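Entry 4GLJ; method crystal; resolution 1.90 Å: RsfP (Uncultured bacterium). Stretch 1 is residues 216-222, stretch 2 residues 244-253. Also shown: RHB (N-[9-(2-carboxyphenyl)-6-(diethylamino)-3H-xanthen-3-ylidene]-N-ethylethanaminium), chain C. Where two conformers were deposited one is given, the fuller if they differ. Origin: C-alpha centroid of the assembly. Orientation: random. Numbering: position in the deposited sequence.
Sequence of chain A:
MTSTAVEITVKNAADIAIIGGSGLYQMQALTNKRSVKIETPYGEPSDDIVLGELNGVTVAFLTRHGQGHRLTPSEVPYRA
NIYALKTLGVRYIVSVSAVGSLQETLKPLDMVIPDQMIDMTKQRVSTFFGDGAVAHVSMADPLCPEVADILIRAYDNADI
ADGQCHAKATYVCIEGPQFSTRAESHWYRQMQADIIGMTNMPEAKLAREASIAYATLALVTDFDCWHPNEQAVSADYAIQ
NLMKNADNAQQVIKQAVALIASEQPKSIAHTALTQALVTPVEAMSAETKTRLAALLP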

ATOM      1  N   THR A 216      12.885  18.033   7.612  1.00 24.72           N
ATOM      2  CA  THR A 216      12.085  18.571   6.480  1.00 24.75           C
ATOM      3  C   THR A 216      11.677  20.014   6.814  1.00 23.90           C
ATOM      4  O   THR A 216      11.249  20.289   7.919  1.00 24.17           O
ATOM      5  CB  THR A 216      10.820  17.708   6.272  1.00 29.09           C
ATOM      6  OG1 THR A 216      11.254  16.397   5.786  1.00 28.90           O
ATOM      7  CG2 THR A 216       9.905  18.330   5.182  1.00 29.77           C
ATOM      8  N   LEU A 217      11.886  20.893   5.857  1.00 21.97           N
ATOM      9  CA  LEU A 217      11.257  22.208   5.889  1.00 24.50           C
ATOM     10  C   LEU A 217      10.049  22.170   4.876  1.00 23.43           C
ATOM     11  O   LEU A 217      10.252  22.155   3.660  1.00 26.39           O
ATOM     12  CB  LEU A 217      12.289  23.271   5.456  1.00 26.03           C
ATOM     13  CG  LEU A 217      11.780  24.718   5.289  1.00 26.66           C
ATOM     14  CD1 LEU A 217      11.331  25.221   6.650  1.00 27.06           C
ATOM     15  CD2 LEU A 217      12.868  25.631   4.726  1.00 29.51           C
ATOM     16  N   ALA A 218       8.819  22.099   5.406  1.00 22.40           N
ATOM     17  CA  ALA A 218       7.618  21.969   4.559  1.00 25.00           C
ATOM     18  C   ALA A 218       7.041  23.359   4.283  1.00 25.00           C
ATOM     19  O   ALA A 218       6.947  24.191   5.193  1.00 25.50           O
ATOM     20  CB  ALA A 218       6.608  21.063   5.229  1.00 21.82           C
ATOM     21  N   LEU A 219       6.656  23.575   3.045  1.00 25.28           N
ATOM     22  CA  LEU A 219       6.112  24.833   2.593  1.00 25.93           C
ATOM     23  C   LEU A 219       4.640  24.594   2.234  1.00 26.93           C
ATOM     24  O   LEU A 219       4.327  23.854   1.327  1.00 27.29           O
ATOM     25  CB  LEU A 219       6.852  25.270   1.318  1.00 26.95           C
ATOM     26  CG  LEU A 219       8.389  25.143   1.348  1.00 25.50           C
ATOM     27  CD1 LEU A 219       8.970  25.689   0.044  1.00 29.79           C
ATOM     28  CD2 LEU A 219       8.927  25.907   2.550  1.00 27.87           C
ATOM     29  N   VAL A 220       3.769  25.214   2.990  1.00 26.81           N
ATOM     30  CA  VAL A 220       2.342  25.073   2.793  1.00 29.28           C
ATOM     31  C   VAL A 220       1.893  25.812   1.561  1.00 32.65           C
ATOM     32  O   VAL A 220       1.986  27.060   1.432  1.00 34.77           O
ATOM     33  CB  VAL A 220       1.530  25.495   4.057  1.00 27.56           C
ATOM     34  CG1 VAL A 220       0.061  25.251   3.765  1.00 29.79           C
ATOM     35  CG2 VAL A 220       2.014  24.718   5.320  1.00 26.16           C
ATOM     36  N   THR A 221       1.390  25.046   0.611  1.00 34.38           N
ATOM     37  CA  THR A 221       1.013  25.658  -0.652  0.50 37.11           C
ATOM     38  C   THR A 221      -0.490  25.797  -0.783  1.00 41.67           C
ATOM     39  O   THR A 221      -0.992  26.582  -1.619  1.00 46.68           O
ATOM     40  CB  THR A 221       1.568  24.937  -1.881  0.50 38.89           C
ATOM     41  OG1 THR A 221       1.299  23.536  -1.764  0.50 39.40           O
ATOM     42  CG2 THR A 221       3.073  25.179  -2.010  0.50 38.31           C
ATOM     43  N   ASP A 222      -1.229  25.098   0.045  1.00 41.18           N
ATOM     44  CA  ASP A 222      -2.673  25.309   0.044  1.00 48.34           C
ATOM     45  C   ASP A 222      -3.298  24.314   1.032  1.00 46.46           C
ATOM     46  O   ASP A 222      -2.610  23.512   1.621  1.00 39.87           O
ATOM     47  CB  ASP A 222      -3.286  25.206  -1.389  1.00 53.59           C
ATOM     48  CG  ASP A 222      -4.666  25.933  -1.525  1.00 64.71           C
ATOM     49  OD1 ASP A 222      -5.209  26.423  -0.493  1.00 66.64           O
ATOM     50  OD2 ASP A 222      -5.231  25.997  -2.661  1.00 68.22           O
ATOM     51  N   LYS A 244       6.467  32.135  -4.179  1.00 50.11           N
ATOM     52  CA  LYS A 244       6.811  32.924  -3.011  1.00 48.89           C
ATOM     53  C   LYS A 244       7.393  32.062  -1.875  1.00 44.57           C
ATOM     54  O   LYS A 244       8.400  32.415  -1.252  1.00 42.60           O
ATOM     55  CB  LYS A 244       5.640  33.777  -2.516  1.00 51.45           C
ATOM     56  CG  LYS A 244       6.091  34.594  -1.294  1.00 53.15           C
ATOM     57  CD  LYS A 244       5.040  35.538  -0.722  1.00 58.68           C
ATOM     58  CE  LYS A 244       4.965  36.849  -1.486  1.00 62.98           C
ATOM     59  NZ  LYS A 244       3.728  37.592  -1.101  1.00 68.99           N
ATOM     60  N   ASN A 245       6.771  30.909  -1.626  1.00 44.01           N
ATOM     61  CA  ASN A 245       7.275  29.917  -0.674  1.00 41.11           C
ATOM     62  C   ASN A 245       8.707  29.547  -0.956  1.00 40.55           C
ATOM     63  O   ASN A 245       9.540  29.613  -0.057  1.00 38.93           O
ATOM     64  CB  ASN A 245       6.445  28.636  -0.743  1.00 42.42           C
ATOM     65  CG  ASN A 245       5.245  28.689   0.147  1.00 43.96           C
ATOM     66  OD1 ASN A 245       5.329  29.227   1.240  1.00 44.07           O
ATOM     67  ND2 ASN A 245       4.144  28.103  -0.285  1.00 45.90           N
ATOM     68  N   ALA A 246       8.984  29.165  -2.213  1.00 42.43           N
ATOM     69  CA  ALA A 246      10.329  28.832  -2.650  1.00 43.04           C
ATOM     70  C   ALA A 246      11.363  29.969  -2.345  1.00 43.75           C
ATOM     71  O   ALA A 246      12.461  29.713  -1.813  1.00 40.63           O
ATOM     72  CB  ALA A 246      10.325  28.479  -4.141  1.00 47.13           C
ATOM     73  N   ASP A 247      11.036  31.211  -2.677  1.00 44.48           N
ATOM     74  CA  ASP A 247      11.979  32.277  -2.298  1.00 46.60           C
ATOM     75  C   ASP A 247      12.171  32.520  -0.769  1.00 42.66           C
ATOM     76  O   ASP A 247      13.296  32.747  -0.297  1.00 44.81           O
ATOM     77  CB  ASP A 247      11.627  33.588  -2.948  1.00 54.90           C
ATOM     78  CG  ASP A 247      12.606  34.679  -2.531  1.00 63.06           C
ATOM     79  OD1 ASP A 247      13.854  34.464  -2.680  1.00 62.26           O
ATOM     80  OD2 ASP A 247      12.122  35.709  -1.999  1.00 70.99           O
ATOM     81  N   ASN A 248      11.089  32.456   0.011  1.00 40.57           N
ATOM     82  CA  ASN A 248      11.194  32.415   1.478  1.00 37.60           C
ATOM     83  C   ASN A 248      12.062  31.235   1.949  1.00 34.40           C
ATOM     84  O   ASN A 248      12.952  31.389   2.793  1.00 33.85           O
ATOM     85  CB  ASN A 248       9.796  32.371   2.112  1.00 37.16           C
ATOM     86  CG  ASN A 248       9.072  33.695   2.019  1.00 42.43           C
ATOM     87  OD1 ASN A 248       9.713  34.749   1.885  1.00 41.84           O
ATOM     88  ND2 ASN A 248       7.718  33.668   2.091  1.00 43.21           N
ATOM     89  N   ALA A 249      11.843  30.061   1.356  1.00 34.00           N
ATOM     90  CA  ALA A 249      12.630  28.871   1.692  1.00 32.48           C
ATOM     91  C   ALA A 249      14.124  29.105   1.503  1.00 32.61           C
ATOM     92  O   ALA A 249      14.888  28.760   2.384  1.00 30.92           O
ATOM     93  CB  ALA A 249      12.161  27.629   0.931  1.00 32.79           C
ATOM     94  N   GLN A 250      14.539  29.742   0.399  1.00 34.44           N
ATOM     95  CA  GLN A 250      15.948  30.064   0.200  1.00 37.63           C
ATOM     96  C   GLN A 250      16.573  30.860   1.360  1.00 36.63           C
ATOM     97  O   GLN A 250      17.723  30.568   1.755  1.00 36.09           O
ATOM     98  CB  GLN A 250      16.183  30.862  -1.106  1.00 42.09           C
ATOM     99  CG  GLN A 250      15.702  30.160  -2.372  1.00 49.82           C
ATOM    100  CD  GLN A 250      16.621  29.033  -2.848  1.00 53.87           C
ATOM    101  OE1 GLN A 250      17.691  28.772  -2.257  1.00 58.93           O
ATOM    102  NE2 GLN A 250      16.214  28.358  -3.929  1.00 57.89           N
ATOM    103  N   GLN A 251      15.834  31.842   1.894  1.00 37.26           N
ATOM    104  CA  GLN A 251      16.341  32.618   3.061  1.00 39.15           C
ATOM    105  C   GLN A 251      16.497  31.746   4.294  1.00 36.68           C
ATOM    106  O   GLN A 251      17.523  31.804   5.015  1.00 32.85           O
ATOM    107  CB  GLN A 251      15.464  33.849   3.375  1.00 43.40           C
ATOM    108  CG  GLN A 251      15.196  34.746   2.192  1.00 48.11           C
ATOM    109  CD  GLN A 251      16.473  35.066   1.436  1.00 56.00           C
ATOM    110  OE1 GLN A 251      17.523  35.367   2.048  1.00 58.95           O
ATOM    111  NE2 GLN A 251      16.401  35.002   0.096  1.00 59.40           N
ATOM    112  N   VAL A 252      15.530  30.833   4.467  1.00 33.23           N
ATOM    113  CA  VAL A 252      15.587  29.940   5.591  1.00 29.97           C
ATOM    114  C   VAL A 252      16.776  28.986   5.498  1.00 29.45           C
ATOM    115  O   VAL A 252      17.481  28.794   6.495  1.00 29.53           O
ATOM    116  CB  VAL A 252      14.244  29.161   5.790  1.00 29.32           C
ATOM    117  CG1 VAL A 252      14.381  28.239   7.014  1.00 28.15           C
ATOM    118  CG2 VAL A 252      13.057  30.165   5.949  1.00 30.38           C
ATOM    119  N   ILE A 253      16.963  28.365   4.330  1.00 29.22           N
ATOM    120  CA  ILE A 253      18.104  27.493   4.035  1.00 31.24           C
ATOM    121  C   ILE A 253      19.430  28.239   4.297  1.00 32.91           C
ATOM    122  O   ILE A 253      20.355  27.676   4.921  1.00 34.04           O
ATOM    123  CB  ILE A 253      18.019  27.028   2.536  1.00 33.34           C
ATOM    124  CG1 ILE A 253      16.937  25.942   2.347  1.00 36.15           C
ATOM    125  CG2 ILE A 253      19.338  26.558   1.948  1.00 37.64           C
ATOM    126  CD1 ILE A 253      16.549  25.876   0.856  1.00 40.53           C
TER
HETATM  127  O2  RHB C 302      -3.085  23.874  -3.409  0.50 63.09           O
HETATM  128  C26 RHB C 302      -2.642  24.609  -4.322  0.50 65.11           C
HETATM  129  C19 RHB C 302      -1.465  24.066  -5.085  0.50 64.06           C
HETATM  130  C14 RHB C 302      -1.159  22.737  -4.935  0.50 59.19           C
HETATM  131  C15 RHB C 302      -0.081  22.193  -5.623  0.50 64.93           C
HETATM  132  C16 RHB C 302       0.727  22.977  -6.439  0.50 65.51           C
HETATM  133  C17 RHB C 302       0.434  24.329  -6.580  0.50 61.93           C
HETATM  134  C18 RHB C 302      -0.654  24.860  -5.896  0.50 65.50           C
HETATM  135  C9  RHB C 302      -2.013  21.849  -4.112  0.50 58.60           C
HETATM  136  C8  RHB C 302      -3.484  21.987  -4.154  0.50 57.97           C
HETATM  137  C13 RHB C 302      -4.018  23.000  -4.940  0.50 61.82           C
HETATM  138  C12 RHB C 302      -5.389  23.184  -4.988  0.50 61.49           C
HETATM  139  C11 RHB C 302      -6.241  22.354  -4.266  0.50 64.70           C
HETATM  140  N1  RHB C 302      -7.633  22.623  -4.391  0.50 63.57           N
HETATM  141  C35 RHB C 302      -8.048  22.563  -5.808  0.50 65.86           C
HETATM  142  C36 RHB C 302      -8.276  23.945  -6.391  0.50 68.16           C
HETATM  143  C22 RHB C 302      -8.488  21.710  -3.601  0.50 64.31           C
HETATM  144  C23 RHB C 302      -9.709  21.290  -4.401  0.50 55.15           C
HETATM  145  C10 RHB C 302      -5.694  21.324  -3.470  0.50 63.59           C
HETATM  146  C7  RHB C 302      -4.294  21.121  -3.409  0.50 61.12           C
HETATM  147  O1  RHB C 302      -3.706  20.116  -2.621  0.50 55.99           O
HETATM  148  C1  RHB C 302      -2.319  19.924  -2.557  0.50 55.68           C
HETATM  149  C2  RHB C 302      -1.449  20.760  -3.285  0.50 57.28           C
HETATM  150  C6  RHB C 302      -1.734  18.910  -1.779  0.50 49.32           C
HETATM  151  C5  RHB C 302      -0.328  18.803  -1.781  0.50 46.78           C
HETATM  152  C4  RHB C 302       0.510  19.641  -2.493  0.50 47.50           C
HETATM  153  C3  RHB C 302      -0.061  20.630  -3.260  0.50 57.06           C
HETATM  154  N2  RHB C 302       0.300  17.784  -1.095  0.50 40.73           N
HETATM  155  C24 RHB C 302      -0.668  16.722  -1.265  0.50 41.44           C
HETATM  156  C25 RHB C 302       0.097  15.520  -1.738  0.50 36.24           C
HETATM  157  C33 RHB C 302       1.390  17.323  -1.958  0.50 37.67           C
HETATM  158  C34 RHB C 302       2.480  18.377  -2.091  0.50 35.99           C
HETATM  159  O3  RHB C 302      -3.136  25.748  -4.557  0.50 61.54           O

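The strand 216-221 and the helix 244-253 pack with their axes 8.9 Å apart at closest approach and run nearly antiparallel, with 156° between their N-to-C directions. Together they bury 307 Å², and two kinds of interaction account for the contact.

The apolar part rests on strand alternation. Leu-217 and Leu-219 both direct their CA-to-CB bonds toward the helix, while Ala-218 between them is out of its reach. On the helix, Ala-249 and Val-252 point back toward the strand. Leu-217 CD2 lies 3.8 Å from Val-252 CG1 and 4.3 Å from Ala-249 CB; Leu-219 CD1 approaches the same Ala-249 CB at 3.8 Å. These are van der Waals separations, and the small Ala-249 methyl is thus touched by both leucines. The pairings follow the antiparallel sense: Leu-217 meets residues later in the helix, whereas Leu-219, nearest in register to Asn-245 (CA to CA, 6.2 Å), packs its CB 4.0 Å from Asn-245 CG.

The polar part is a single hydrogen bond. Asn-245 ND2 donates to Val-220 O at 2.9 Å with an N-H...acceptor angle of 150°, both values favourable. The CA-to-CB bond of Val-220 points away from the helix; its contact within 4.5 Å is made through the main-chain O. The same ND2 sits 3.6 Å from Thr-221 CG2, a contact without polar character. Asn-245 has the largest area covered by the opposite stretch, 77 Å².

Within the helix, Ala-249 N donates to Asn-245 O at 2.7 Å, linking the residue that makes the cross-stretch bond to the one that packs against both leucines.

Beyond the helix contact, Thr-221 and Asp-222 approach the ligand: Thr-221 OG1 is 3.5 Å from RHB C3, and Asp-222 CB is only 2.4 Å from RHB O2, shorter than a normal nonbonded contact.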